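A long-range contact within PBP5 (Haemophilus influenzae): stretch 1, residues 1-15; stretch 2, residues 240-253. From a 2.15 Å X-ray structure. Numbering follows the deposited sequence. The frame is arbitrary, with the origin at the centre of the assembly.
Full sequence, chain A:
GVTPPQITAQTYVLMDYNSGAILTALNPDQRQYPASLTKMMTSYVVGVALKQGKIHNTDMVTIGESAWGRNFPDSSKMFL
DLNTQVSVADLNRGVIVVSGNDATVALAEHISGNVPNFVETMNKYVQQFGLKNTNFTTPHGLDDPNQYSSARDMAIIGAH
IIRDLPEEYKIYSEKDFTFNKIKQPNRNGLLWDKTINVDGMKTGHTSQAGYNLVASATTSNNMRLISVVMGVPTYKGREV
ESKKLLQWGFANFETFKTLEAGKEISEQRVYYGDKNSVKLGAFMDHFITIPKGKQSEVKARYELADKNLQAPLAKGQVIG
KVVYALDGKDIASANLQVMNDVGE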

# COMPACT_ATOMS: atom_id res chain seq x y z
N GLY A 1 22.24 3.91 9.75
CA GLY A 1 21.63 4.68 8.62
C GLY A 1 22.70 5.50 7.92
O GLY A 1 23.36 6.34 8.55
N VAL A 2 22.89 5.25 6.62
CA VAL A 2 23.86 5.99 5.82
C VAL A 2 23.20 7.26 5.31
O VAL A 2 22.11 7.62 5.78
N THR A 3 23.83 7.93 4.35
CA THR A 3 23.31 9.20 3.85
C THR A 3 22.05 8.99 3.00
O THR A 3 22.07 8.28 2.00
N PRO A 4 20.94 9.59 3.44
CA PRO A 4 19.71 9.69 2.63
C PRO A 4 19.93 10.59 1.39
O PRO A 4 20.70 11.55 1.47
N PRO A 5 19.25 10.30 0.26
CA PRO A 5 19.51 11.20 -0.85
C PRO A 5 18.84 12.53 -0.61
O PRO A 5 18.02 12.68 0.30
N GLN A 6 19.24 13.50 -1.40
CA GLN A 6 18.63 14.80 -1.36
C GLN A 6 17.49 14.82 -2.38
O GLN A 6 17.72 14.60 -3.56
N ILE A 7 16.27 15.10 -1.93
CA ILE A 7 15.03 14.85 -2.69
C ILE A 7 14.33 16.16 -2.82
O ILE A 7 14.18 16.87 -1.84
N THR A 8 13.95 16.51 -4.04
CA THR A 8 13.20 17.73 -4.28
C THR A 8 11.72 17.44 -4.13
O THR A 8 11.08 16.98 -5.10
N ALA A 9 11.15 17.64 -2.95
CA ALA A 9 9.72 17.35 -2.77
C ALA A 9 9.32 17.87 -1.43
O ALA A 9 10.11 17.86 -0.50
N GLN A 10 8.07 18.29 -1.28
CA GLN A 10 7.66 18.87 -0.03
C GLN A 10 7.61 17.78 1.02
O GLN A 10 7.94 18.02 2.17
N THR A 11 7.27 16.56 0.61
CA THR A 11 6.98 15.49 1.53
C THR A 11 7.33 14.24 0.76
O THR A 11 7.19 14.27 -0.45
N TYR A 12 7.74 13.16 1.44
CA TYR A 12 7.97 11.90 0.81
C TYR A 12 8.23 10.79 1.80
O TYR A 12 8.58 11.01 2.96
N VAL A 13 8.10 9.57 1.35
CA VAL A 13 8.38 8.49 2.24
C VAL A 13 8.89 7.39 1.34
O VAL A 13 8.48 7.33 0.16
N LEU A 14 9.79 6.53 1.85
CA LEU A 14 10.16 5.33 1.15
C LEU A 14 9.98 4.20 2.17
O LEU A 14 10.36 4.39 3.35
N MET A 15 9.47 3.03 1.78
CA MET A 15 9.13 2.04 2.79
C MET A 15 9.26 0.68 2.14
O MET A 15 8.89 0.53 0.99
N VAL A 240 11.87 11.42 -11.52
CA VAL A 240 13.28 11.44 -11.16
C VAL A 240 13.51 11.24 -9.61
O VAL A 240 14.27 10.41 -9.21
N GLU A 241 12.88 12.07 -8.78
CA GLU A 241 12.99 11.95 -7.34
C GLU A 241 12.52 10.56 -6.85
O GLU A 241 13.06 10.03 -5.89
N SER A 242 11.53 9.98 -7.52
CA SER A 242 11.04 8.71 -7.07
C SER A 242 12.11 7.67 -7.35
O SER A 242 12.40 6.83 -6.50
N LYS A 243 12.58 7.66 -8.60
CA LYS A 243 13.64 6.73 -9.00
C LYS A 243 14.87 6.91 -8.08
O LYS A 243 15.49 5.94 -7.69
N LYS A 244 15.17 8.13 -7.68
CA LYS A 244 16.24 8.36 -6.73
C LYS A 244 16.00 7.61 -5.38
O LYS A 244 16.94 7.01 -4.78
N LEU A 245 14.78 7.73 -4.84
CA LEU A 245 14.43 7.02 -3.60
C LEU A 245 14.54 5.53 -3.80
O LEU A 245 15.16 4.83 -2.98
N LEU A 246 13.97 5.02 -4.88
CA LEU A 246 13.93 3.60 -5.04
C LEU A 246 15.38 3.01 -5.14
O LEU A 246 15.72 2.05 -4.44
N GLN A 247 16.21 3.59 -6.02
CA GLN A 247 17.59 3.12 -6.25
C GLN A 247 18.46 3.24 -5.02
O GLN A 247 19.23 2.36 -4.74
N TRP A 248 18.33 4.32 -4.26
CA TRP A 248 18.99 4.40 -2.98
C TRP A 248 18.53 3.27 -2.09
O TRP A 248 19.32 2.71 -1.29
N GLY A 249 17.24 2.98 -2.17
CA GLY A 249 16.70 1.89 -1.36
C GLY A 249 17.29 0.56 -1.78
O GLY A 249 17.90 -0.11 -0.96
N PHE A 250 17.14 0.16 -3.03
CA PHE A 250 17.69 -1.11 -3.48
C PHE A 250 19.25 -1.17 -3.39
O PHE A 250 19.81 -2.26 -3.28
N ALA A 251 19.92 -0.01 -3.45
CA ALA A 251 21.39 0.05 -3.36
C ALA A 251 21.83 -0.27 -1.96
O ALA A 251 22.80 -0.99 -1.77
N ASN A 252 21.11 0.27 -0.97
CA ASN A 252 21.59 0.32 0.38
C ASN A 252 20.95 -0.61 1.42
O ASN A 252 21.36 -0.60 2.58
N PHE A 253 19.95 -1.40 1.09
CA PHE A 253 19.25 -2.05 2.17
C PHE A 253 18.81 -3.35 1.60
O PHE A 253 18.85 -3.53 0.42

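What does the helix of stretch 2 offer at its start? Val 240 lies out of reach, and the first residue to engage is Glu 241, whose CA-to-CB bond points toward stretch 1. With chi1 and chi2 both m, the side chain folds so that OE1 accepts a hydrogen bond from the backbone: Thr 8 N to Glu 241 OE1 is 2.7 Å, with a nearly straight angle of 163°. The same oxygen lies 3.1 Å from Ile 7 CA, so the carboxylate sits close against the loop. Its other oxygen is held from within the helix, since Lys 244 NZ forms a salt bridge with Glu 241 OE2 at 2.9 Å. One acidic group thus ties the loop to the helix while its charge is balanced one turn further on. Ser 242 points away and Lys 243 is out of reach.

How do the residues of the next turn meet the loop and the strand? Lys 244 points toward stretch 1 with chi1 m, and its CB lies 4.1 Å from Ile 7 CD1. Leu 245 leaves the helix sideways, in the m,t rotamer, and is deeply covered. Ile 7, itself m,m, also starts sideways, but its end comes nearer and brings CD1 to 3.8 Å from Leu 245 CG. Further along, Leu 245 CD1 is 4.0 Å from Tyr 12 CD1, approaching that ring obliquely, and Leu 245 CD2 is 4.3 Å from Leu 14 CB. Leu 245 therefore bridges the loop and the strand. Leu 246 sets out away from stretch 1, yet its m,t side chain brings CD2 to 3.9 Å from Leu 14 CD1.

Why is Trp 248 so well surrounded? Its CA-to-CB bond points toward stretch 1, and chi1 t with chi2 of 77° places the indole among the prolines. Pro 5 covers one face: its CD stands 3.6 Å from the centroid of the five-membered ring, only 9° off the normal, in a CH-pi contact, while Pro 5 CG is 3.5 Å from Trp 248 CG. At the ring edge, Trp 248 NE1 donates a hydrogen bond to Thr 3 O at 2.6 Å, its angle of 135° showing a bent approach. Leu 14 CD2 also lies at the edge, 4.0 Å from Trp 248 CE3. Pro 4 CA approaches obliquely, 3.5 Å from Trp 248 CZ2.

What happens as the helix ends? Gly 249 has no side chain, and Leu 14, in the t,p rotamer, uses the space: its CD2 lies 3.9 Å from Gly 249 CA, and an ideal CB there would be 3.0 Å from Leu 14 CD2, a clash. The same methyl is 3.3 Å from Leu 245 O. Asn 252 points toward stretch 1 near poorly ordered Val 2, whose CG2 also lies 4.2 Å from Trp 248 CZ2. Phe 253, the first residue to leave helical geometry, stays beyond contact distance.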

# COMPACT_ATOMS: atom_id res chain seq x y z
CB VAL A 2 24.33 5.18 4.61
CG1 VAL A 2 25.20 3.99 5.05
CG2 VAL A 2 23.13 4.74 3.78
CB THR A 3 24.33 9.97 2.99
OG1 THR A 3 25.60 10.00 3.66
CG2 THR A 3 23.86 11.42 2.69
CB PRO A 4 18.72 10.36 3.60
CG PRO A 4 19.58 11.02 4.67
CD PRO A 4 20.76 10.11 4.80
CB PRO A 5 18.87 10.48 -2.07
CG PRO A 5 18.16 9.27 -1.53
CD PRO A 5 18.10 9.44 -0.01
CB GLN A 6 19.68 15.84 -1.66
CG GLN A 6 19.09 17.15 -2.07
CD GLN A 6 18.61 17.93 -0.88
OE1 GLN A 6 17.55 18.59 -0.92
NE2 GLN A 6 19.40 17.90 0.21
CB ILE A 7 14.17 13.90 -1.90
CG1 ILE A 7 14.93 12.58 -1.75
CG2 ILE A 7 12.80 13.65 -2.58
CD1 ILE A 7 15.12 11.85 -3.10
CB THR A 8 13.48 18.16 -5.72
OG1 THR A 8 14.70 18.87 -5.75
CG2 THR A 8 12.43 19.06 -6.26
CB ALA A 9 9.47 15.89 -2.84
CB GLN A 10 6.29 19.52 -0.18
CG GLN A 10 6.26 20.74 -1.09
CD GLN A 10 4.96 21.58 -0.85
OE1 GLN A 10 4.05 21.15 -0.15
NE2 GLN A 10 4.89 22.74 -1.46
CB THR A 11 5.42 15.45 1.74
OG1 THR A 11 5.03 16.40 2.73
CG2 THR A 11 4.93 14.15 2.04
CB TYR A 12 9.17 11.99 -0.13
CG TYR A 12 10.54 12.26 0.52
CD1 TYR A 12 11.33 11.22 1.04
CD2 TYR A 12 11.04 13.52 0.55
CE1 TYR A 12 12.62 11.49 1.59
CE2 TYR A 12 12.25 13.78 1.04
CZ TYR A 12 13.05 12.80 1.56
OH TYR A 12 14.26 13.19 2.07
CB VAL A 13 7.09 8.02 3.00
CG1 VAL A 13 6.38 6.96 2.22
CG2 VAL A 13 7.45 7.41 4.31
CB LEU A 14 11.65 5.37 0.78
CG LEU A 14 12.23 4.07 0.16
CD1 LEU A 14 11.51 3.83 -1.21
CD2 LEU A 14 13.77 4.11 -0.11
CB MET A 15 7.69 2.29 3.33
CG MET A 15 7.00 1.06 3.92
SD MET A 15 5.17 1.15 4.23
CE MET A 15 4.54 -0.10 3.17
CB VAL A 240 13.98 12.75 -11.65
CG1 VAL A 240 15.36 12.83 -11.03
CG2 VAL A 240 14.16 12.76 -13.21
CB GLU A 241 12.21 13.04 -6.65
CG GLU A 241 12.65 14.41 -7.04
CD GLU A 241 14.17 14.54 -6.90
OE1 GLU A 241 14.67 14.55 -5.76
OE2 GLU A 241 14.89 14.63 -7.91
CB SER A 242 9.74 8.31 -7.77
OG SER A 242 8.69 9.04 -7.19
CB LYS A 243 14.00 6.96 -10.47
CG LYS A 243 15.07 6.01 -10.97
CD LYS A 243 15.08 5.90 -12.50
CE LYS A 243 16.45 5.33 -12.94
NZ LYS A 243 16.45 4.74 -14.34
CB LYS A 244 16.41 9.85 -6.46
CG LYS A 244 17.39 10.58 -7.43
CD LYS A 244 17.65 12.04 -7.06
CE LYS A 244 17.81 12.93 -8.32
NZ LYS A 244 17.74 14.34 -7.88
CB LEU A 245 13.02 7.37 -3.16
CG LEU A 245 13.03 8.74 -2.50
CD1 LEU A 245 11.54 9.20 -2.37
CD2 LEU A 245 13.66 8.65 -1.08
CB LEU A 246 13.07 3.24 -6.23
CG LEU A 246 11.59 3.67 -6.09
CD1 LEU A 246 10.86 3.42 -7.42
CD2 LEU A 246 10.90 2.90 -4.93
CB GLN A 247 18.25 3.86 -7.43
CG GLN A 247 17.70 3.46 -8.79
CD GLN A 247 18.31 4.35 -9.89
OE1 GLN A 247 18.73 5.51 -9.62
NE2 GLN A 247 18.40 3.82 -11.10
CB TRP A 248 18.59 5.68 -2.30
CG TRP A 248 19.25 5.94 -0.98
CD1 TRP A 248 20.54 6.38 -0.78
CD2 TRP A 248 18.65 5.85 0.33
NE1 TRP A 248 20.77 6.58 0.55
CE2 TRP A 248 19.64 6.24 1.26
CE3 TRP A 248 17.39 5.45 0.80
CZ2 TRP A 248 19.40 6.25 2.64
CZ3 TRP A 248 17.15 5.47 2.15
CH2 TRP A 248 18.15 5.88 3.07
CB PHE A 250 17.28 -1.43 -4.91
CG PHE A 250 15.81 -1.64 -5.09
CD1 PHE A 250 15.10 -2.57 -4.30
CD2 PHE A 250 15.12 -0.93 -6.08
CE1 PHE A 250 13.73 -2.76 -4.50
CE2 PHE A 250 13.78 -1.12 -6.29
CZ PHE A 250 13.07 -2.00 -5.50
CB ALA A 251 21.94 1.44 -3.74
CB ASN A 252 21.45 1.74 0.89
CG ASN A 252 22.46 2.68 0.26
OD1 ASN A 252 22.22 3.28 -0.81
ND2 ASN A 252 23.60 2.83 0.92
CB PHE A 253 18.03 -1.26 2.58
CG PHE A 253 18.32 0.04 3.32
CD1 PHE A 253 18.36 0.06 4.71
CD2 PHE A 253 18.46 1.22 2.63
CE1 PHE A 253 18.59 1.27 5.41
CE2 PHE A 253 18.69 2.44 3.28
CZ PHE A 253 18.76 2.48 4.69